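PDB 3U07: DUF1254 domain-containing protein, which is of unknown function but combines DUF1254 and DUF1214 family regions and is made with a signal sequence, consistent with export from the cytoplasm. Local coordinates for residues M337-P342 with Q427-K432; Y316-F321 with Y409-F414. The protein carries 2 engineered substitutions. All blocks are in the same frame, centred on the assembly; numbering follows the deposited sequence.

Interaction 1: M337-P342 with Q427-K432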
loop_
_atom_site.group_PDB
_atom_site.type_symbol
_atom_site.label_atom_id
_atom_site.label_comp_id
_atom_site.label_asym_id
_atom_site.label_seq_id
_atom_site.Cartn_x
_atom_site.Cartn_y
_atom_site.Cartn_z
HETATM N N MSE A 337 -13.696 21.428 12.992
HETATM C CA MSE A 337 -13.455 21.200 11.576
HETATM C C MSE A 337 -14.814 21.230 10.884
HETATM O O MSE A 337 -15.693 20.446 11.226
HETATM C CB MSE A 337 -12.847 19.814 11.416
HETATM C CG MSE A 337 -11.728 19.677 10.428
HETATM SE SE MSE A 337 -11.069 17.851 10.494
HETATM C CE MSE A 337 -11.556 17.366 12.278
ATOM N N ARG A 338 -14.996 22.121 9.919
ATOM C CA ARG A 338 -16.272 22.191 9.213
ATOM C C ARG A 338 -16.012 22.225 7.711
ATOM O O ARG A 338 -15.301 23.100 7.216
ATOM C CB ARG A 338 -17.044 23.428 9.659
ATOM C CG ARG A 338 -18.371 23.629 8.963
ATOM C CD ARG A 338 -19.053 24.864 9.525
ATOM N NE ARG A 338 -19.836 25.572 8.517
ATOM C CZ ARG A 338 -21.051 25.217 8.118
ATOM N NH1 ARG A 338 -21.644 24.153 8.645
ATOM N NH2 ARG A 338 -21.668 25.927 7.184
ATOM N N PHE A 339 -16.613 21.287 6.985
ATOM C CA PHE A 339 -16.374 21.185 5.547
ATOM C C PHE A 339 -17.460 20.427 4.790
ATOM O O PHE A 339 -18.196 19.625 5.367
ATOM C CB PHE A 339 -15.069 20.426 5.330
ATOM C CG PHE A 339 -15.039 19.097 6.043
ATOM C CD1 PHE A 339 -14.729 19.032 7.398
ATOM C CD2 PHE A 339 -15.407 17.927 5.384
ATOM C CE1 PHE A 339 -14.789 17.826 8.093
ATOM C CE2 PHE A 339 -15.472 16.713 6.067
ATOM C CZ PHE A 339 -15.165 16.662 7.426
ATOM N N LYS A 340 -17.528 20.675 3.486
ATOM C CA LYS A 340 -18.462 19.985 2.607
ATOM C C LYS A 340 -17.927 18.559 2.425
ATOM O O LYS A 340 -16.737 18.294 2.635
ATOM C CB LYS A 340 -18.517 20.671 1.238
ATOM C CG LYS A 340 -19.402 21.915 1.172
ATOM C CD LYS A 340 -20.503 21.711 0.131
ATOM C CE LYS A 340 -21.839 22.319 0.548
ATOM N NZ LYS A 340 -21.995 23.748 0.151
ATOM N N ALA A 341 -18.794 17.635 2.037
ATOM C CA ALA A 341 -18.363 16.257 1.826
ATOM C C ALA A 341 -17.296 16.183 0.730
ATOM O O ALA A 341 -17.415 16.832 -0.311
ATOM C CB ALA A 341 -19.555 15.394 1.441
ATOM N N PRO A 342 -16.227 15.405 0.962
ATOM C CA PRO A 342 -15.146 15.246 -0.020
ATOM C C PRO A 342 -15.737 14.463 -1.199
ATOM O O PRO A 342 -16.657 13.668 -1.005
ATOM C CB PRO A 342 -14.111 14.414 0.739
ATOM C CG PRO A 342 -14.376 14.750 2.177
ATOM C CD PRO A 342 -15.881 14.734 2.226
ATOM N N GLN A 427 -7.242 20.242 -0.827
ATOM C CA GLN A 427 -6.564 20.470 0.442
ATOM C C GLN A 427 -7.434 20.002 1.599
ATOM O O GLN A 427 -8.650 20.165 1.583
ATOM C CB GLN A 427 -6.238 21.957 0.608
ATOM C CG GLN A 427 -5.320 22.515 -0.467
ATOM C CD GLN A 427 -3.943 21.883 -0.437
ATOM O OE1 GLN A 427 -3.169 22.102 0.496
ATOM N NE2 GLN A 427 -3.631 21.087 -1.455
HETATM N N MSE A 428 -6.808 19.412 2.605
HETATM C CA MSE A 428 -7.548 18.936 3.756
HETATM C C MSE A 428 -8.219 20.098 4.484
HETATM O O MSE A 428 -7.617 21.155 4.659
HETATM C CB MSE A 428 -6.615 18.222 4.719
HETATM C CG MSE A 428 -7.358 17.490 5.804
HETATM SE SE MSE A 428 -6.181 16.500 6.916
HETATM C CE MSE A 428 -7.283 16.452 8.510
ATOM N N PRO A 429 -9.480 19.921 4.906
ATOM C CA PRO A 429 -10.150 21.014 5.614
ATOM C C PRO A 429 -9.283 21.434 6.804
ATOM O O PRO A 429 -8.605 20.607 7.414
ATOM C CB PRO A 429 -11.481 20.387 6.030
ATOM C CG PRO A 429 -11.764 19.444 4.884
ATOM C CD PRO A 429 -10.405 18.798 4.666
ATOM N N GLU A 430 -9.297 22.718 7.127
ATOM C CA GLU A 430 -8.487 23.223 8.225
ATOM C C GLU A 430 -9.119 22.906 9.567
ATOM O O GLU A 430 -10.337 22.758 9.666
ATOM C CB GLU A 430 -8.320 24.739 8.091
ATOM C CG GLU A 430 -7.833 25.194 6.722
ATOM C CD GLU A 430 -7.502 26.679 6.671
ATOM O OE1 GLU A 430 -8.338 27.495 7.106
ATOM O OE2 GLU A 430 -6.409 27.033 6.188
ATOM N N ILE A 431 -8.297 22.757 10.599
ATOM C CA ILE A 431 -8.856 22.520 11.916
ATOM C C ILE A 431 -8.536 23.780 12.721
ATOM O O ILE A 431 -7.380 24.175 12.879
ATOM C CB ILE A 431 -8.317 21.209 12.558
ATOM C CG1 ILE A 431 -6.813 21.259 12.747
ATOM C CG2 ILE A 431 -8.626 20.023 11.632
ATOM C CD1 ILE A 431 -6.196 19.869 12.711
ATOM N N LYS A 432 -9.592 24.433 13.191
ATOM C CA LYS A 432 -9.468 25.684 13.916
ATOM C C LYS A 432 -9.633 25.576 15.406
ATOM O O LYS A 432 -10.384 24.739 15.900
ATOM C CB LYS A 432 -10.507 26.675 13.400
ATOM C CG LYS A 432 -10.561 26.791 11.894
ATOM C CD LYS A 432 -11.568 27.839 11.456
ATOM C CE LYS A 432 -11.656 27.904 9.944
ATOM N NZ LYS A 432 -12.446 29.083 9.491
HETATM O O HOH W 1 -12.649 23.410 8.801
#
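Chi1 of Phe-339 (53°) sets its CG between the backbone N and the carbonyl carbon, where Pro-429 CG touches it at 3.5 Å. Ile-431 meets Met-337 with CG2, anti to its own carbonyl carbon. The contact lies at one edge of a beta sandwich, where a loop passes from one sheet to the other. Strand 334-340 belongs to one sheet. Residues 427-432 follow helix 419-423, pack on strands 408-417 and 315-319 of the facing sheet, and lead into edge strand 432-434. The pyrrolidine ring of Pro-429 meets the base of the phenylalanine at an oblique angle, with CG also 3.5 Å from Phe-339 CB. Trp-348, from the facing sheet, meets the same phenyl ring edge-to-face. Met-337, a selenomethionine, runs side by side with Ile-431. Its CG is 3.3 Å from Ile-431 CG2, which is tight for two carbons. Its SE also touches that methyl, at 3.5 Å. The two segments share no direct hydrogen bond. Lys-432 and Val-336 do pair through their backbones, but the chains then separate: Arg-338 N and Glu-430 O are 4.7 Å apart. One water bridges the two, accepting from Arg-338 N at 2.9 Å and donating to Glu-430 O at 2.6 Å.

Interaction 2: Y316-F321 with Y409-F414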
loop_
_atom_site.group_PDB
_atom_site.type_symbol
_atom_site.label_atom_id
_atom_site.label_comp_id
_atom_site.label_asym_id
_atom_site.label_seq_id
_atom_site.Cartn_x
_atom_site.Cartn_y
_atom_site.Cartn_z
ATOM N N TYR A 316 -4.945 10.026 0.841
ATOM C CA TYR A 316 -4.917 10.475 2.221
ATOM C C TYR A 316 -4.370 11.880 2.368
ATOM O O TYR A 316 -3.792 12.448 1.437
ATOM C CB TYR A 316 -4.085 9.505 3.074
ATOM C CG TYR A 316 -2.595 9.756 3.032
ATOM C CD1 TYR A 316 -1.887 9.687 1.833
ATOM C CD2 TYR A 316 -1.896 10.097 4.189
ATOM C CE1 TYR A 316 -0.518 9.958 1.787
ATOM C CE2 TYR A 316 -0.529 10.370 4.156
ATOM C CZ TYR A 316 0.153 10.301 2.952
ATOM O OH TYR A 316 1.498 10.589 2.916
ATOM N N ARG A 317 -4.587 12.438 3.553
ATOM C CA ARG A 317 -4.102 13.764 3.900
ATOM C C ARG A 317 -3.756 13.721 5.379
ATOM O O ARG A 317 -4.362 12.973 6.152
ATOM C CB ARG A 317 -5.174 14.830 3.657
ATOM C CG ARG A 317 -5.478 15.092 2.189
ATOM C CD ARG A 317 -4.276 15.680 1.451
ATOM N NE ARG A 317 -4.650 16.120 0.108
ATOM C CZ ARG A 317 -4.735 15.323 -0.953
ATOM N NH1 ARG A 317 -4.464 14.028 -0.846
ATOM N NH2 ARG A 317 -5.108 15.823 -2.126
ATOM N N LYS A 318 -2.763 14.506 5.764
ATOM C CA LYS A 318 -2.353 14.571 7.154
ATOM C C LYS A 318 -2.265 16.028 7.591
ATOM O O LYS A 318 -1.836 16.899 6.828
ATOM C CB LYS A 318 -0.998 13.884 7.354
ATOM C CG LYS A 318 -0.366 14.177 8.707
ATOM C CD LYS A 318 0.922 13.401 8.942
ATOM C CE LYS A 318 1.654 13.953 10.161
ATOM N NZ LYS A 318 2.629 12.992 10.756
ATOM N N SER A 319 -2.705 16.289 8.815
ATOM C CA SER A 319 -2.666 17.630 9.371
ATOM C C SER A 319 -2.070 17.544 10.768
ATOM O O SER A 319 -2.571 16.814 11.628
ATOM C CB SER A 319 -4.069 18.229 9.433
ATOM O OG SER A 319 -4.061 19.431 10.180
ATOM N N ASP A 320 -0.991 18.288 10.978
ATOM C CA ASP A 320 -0.284 18.304 12.255
ATOM C C ASP A 320 -0.452 19.642 12.985
ATOM O O ASP A 320 -0.166 19.743 14.181
ATOM C CB ASP A 320 1.205 18.049 12.001
ATOM C CG ASP A 320 1.830 17.129 13.030
ATOM O OD1 ASP A 320 1.137 16.728 13.984
ATOM O OD2 ASP A 320 3.023 16.802 12.879
ATOM N N PHE A 321 -0.922 20.659 12.267
ATOM C CA PHE A 321 -1.101 21.995 12.840
ATOM C C PHE A 321 -2.507 22.567 12.649
ATOM O O PHE A 321 -3.271 22.090 11.803
ATOM C CB PHE A 321 -0.097 22.967 12.207
ATOM C CG PHE A 321 1.335 22.528 12.331
ATOM C CD1 PHE A 321 1.865 21.571 11.466
ATOM C CD2 PHE A 321 2.143 23.040 13.342
ATOM C CE1 PHE A 321 3.180 21.128 11.607
ATOM C CE2 PHE A 321 3.458 22.606 13.495
ATOM C CZ PHE A 321 3.977 21.646 12.625
ATOM N N TYR A 409 -2.101 14.398 15.585
ATOM C CA TYR A 409 -2.263 14.741 14.185
ATOM C C TYR A 409 -3.484 13.991 13.690
ATOM O O TYR A 409 -3.906 13.002 14.293
ATOM C CB TYR A 409 -1.028 14.396 13.347
ATOM C CG TYR A 409 -0.595 12.948 13.362
ATOM C CD1 TYR A 409 0.214 12.454 14.384
ATOM C CD2 TYR A 409 -0.958 12.082 12.327
ATOM C CE1 TYR A 409 0.658 11.134 14.372
ATOM C CE2 TYR A 409 -0.524 10.758 12.305
ATOM C CZ TYR A 409 0.286 10.293 13.331
ATOM O OH TYR A 409 0.724 8.989 13.326
ATOM N N ALA A 410 -4.071 14.480 12.609
ATOM C CA ALA A 410 -5.254 13.852 12.057
ATOM C C ALA A 410 -4.962 13.372 10.651
ATOM O O ALA A 410 -4.321 14.072 9.873
ATOM C CB ALA A 410 -6.419 14.851 12.043
ATOM N N ILE A 411 -5.423 12.163 10.343
ATOM C CA ILE A 411 -5.244 11.579 9.018
ATOM C C ILE A 411 -6.611 11.420 8.365
ATOM O O ILE A 411 -7.478 10.730 8.897
ATOM C CB ILE A 411 -4.603 10.176 9.085
ATOM C CG1 ILE A 411 -3.145 10.272 9.544
ATOM C CG2 ILE A 411 -4.720 9.495 7.721
ATOM C CD1 ILE A 411 -2.222 10.970 8.562
HETATM N N MSE A 412 -6.813 12.067 7.222
HETATM C CA MSE A 412 -8.080 11.938 6.518
HETATM C C MSE A 412 -7.872 10.939 5.375
HETATM O O MSE A 412 -6.891 11.020 4.632
HETATM C CB MSE A 412 -8.538 13.290 5.967
HETATM C CG MSE A 412 -9.978 13.287 5.460
HETATM SE SE MSE A 412 -10.676 15.070 5.099
HETATM C CE MSE A 412 -10.098 15.909 6.728
ATOM N N ARG A 413 -8.783 9.983 5.254
ATOM C CA ARG A 413 -8.678 8.975 4.205
ATOM C C ARG A 413 -9.842 9.068 3.225
ATOM O O ARG A 413 -10.986 9.309 3.616
ATOM C CB ARG A 413 -8.599 7.579 4.834
ATOM C CG ARG A 413 -7.318 7.364 5.639
ATOM C CD ARG A 413 -7.209 5.951 6.178
ATOM N NE ARG A 413 -5.880 5.688 6.731
ATOM C CZ ARG A 413 -5.532 5.896 7.998
ATOM N NH1 ARG A 413 -6.413 6.370 8.865
ATOM N NH2 ARG A 413 -4.294 5.633 8.396
ATOM N N PHE A 414 -9.535 8.892 1.946
ATOM C CA PHE A 414 -10.545 8.973 0.896
ATOM C C PHE A 414 -10.529 7.700 0.051
ATOM O O PHE A 414 -9.505 7.332 -0.528
ATOM C CB PHE A 414 -10.278 10.185 -0.005
ATOM C CG PHE A 414 -9.984 11.458 0.745
ATOM C CD1 PHE A 414 -8.729 11.679 1.306
ATOM C CD2 PHE A 414 -10.959 12.449 0.873
ATOM C CE1 PHE A 414 -8.443 12.866 1.982
ATOM C CE2 PHE A 414 -10.686 13.646 1.549
ATOM C CZ PHE A 414 -9.426 13.855 2.103
#
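Lys-318 lies over Tyr-409, and the two strands that carry them run antiparallel. NZ sits 4.0 Å from the centroid of the tyrosine ring, 11° off the ring normal, in a cation-pi contact. CG of Lys-318 is anti to the backbone N (chi1 167°), and the chain is extended beyond it. On the way it passes Ile-411, whose CD1 presses to 3.4 Å from Lys-318 CB. The same methyl reaches the edge of the Tyr-316 ring. On the other face of the sheet, Arg-317 CG lies 3.7 Å from Phe-414 CE1, and the two side chains cross at about a right angle. Four backbone hydrogen bonds hold the strands together. Arg-317 and Met-412 exchange two, with Met-412 N 2.8 Å from Arg-317 O. Ser-319 and Ala-410 exchange the other two, with Ser-319 N 2.9 Å from Ala-410 O. A second shell fixes the polar groups. Arg-317 NH1 bonds Tyr-316 O at 2.9 Å from above the carbonyl plane, while NH2 bonds Ile-421 O and Tyr-426 O. Tyr-409 OH bonds Thr-77 OG1. Asp-320 OD1 pairs with Lys-327 and accepts from Asn-355. This is a regular antiparallel pair, in which edge strand 315-319 closes one side of a four-stranded sheet in the DUF1214 region.

In the fold
Both contacts belong to the same beta sandwich, with centres about 10 Å apart. Interaction 2 lies within one sheet, joining neighbouring strands, so backbone hydrogen bonds dominate. Interaction 1 joins a strand of the other sheet to the loop that passes between them, by apolar packing and one bridging water. Both are partly buried, but interaction 2 lies nearer the middle: its centre is about 17 Å from that of the chain, against about 25 Å for interaction 1. They meet at the end of the Met-412 side chain: its CE lies 3.3 Å from Met-428 CG and also touches Pro-429. Ile-431 packs on Ser-319. Strands 315-319 and 334-340, consecutive in sequence, belong to different sheets.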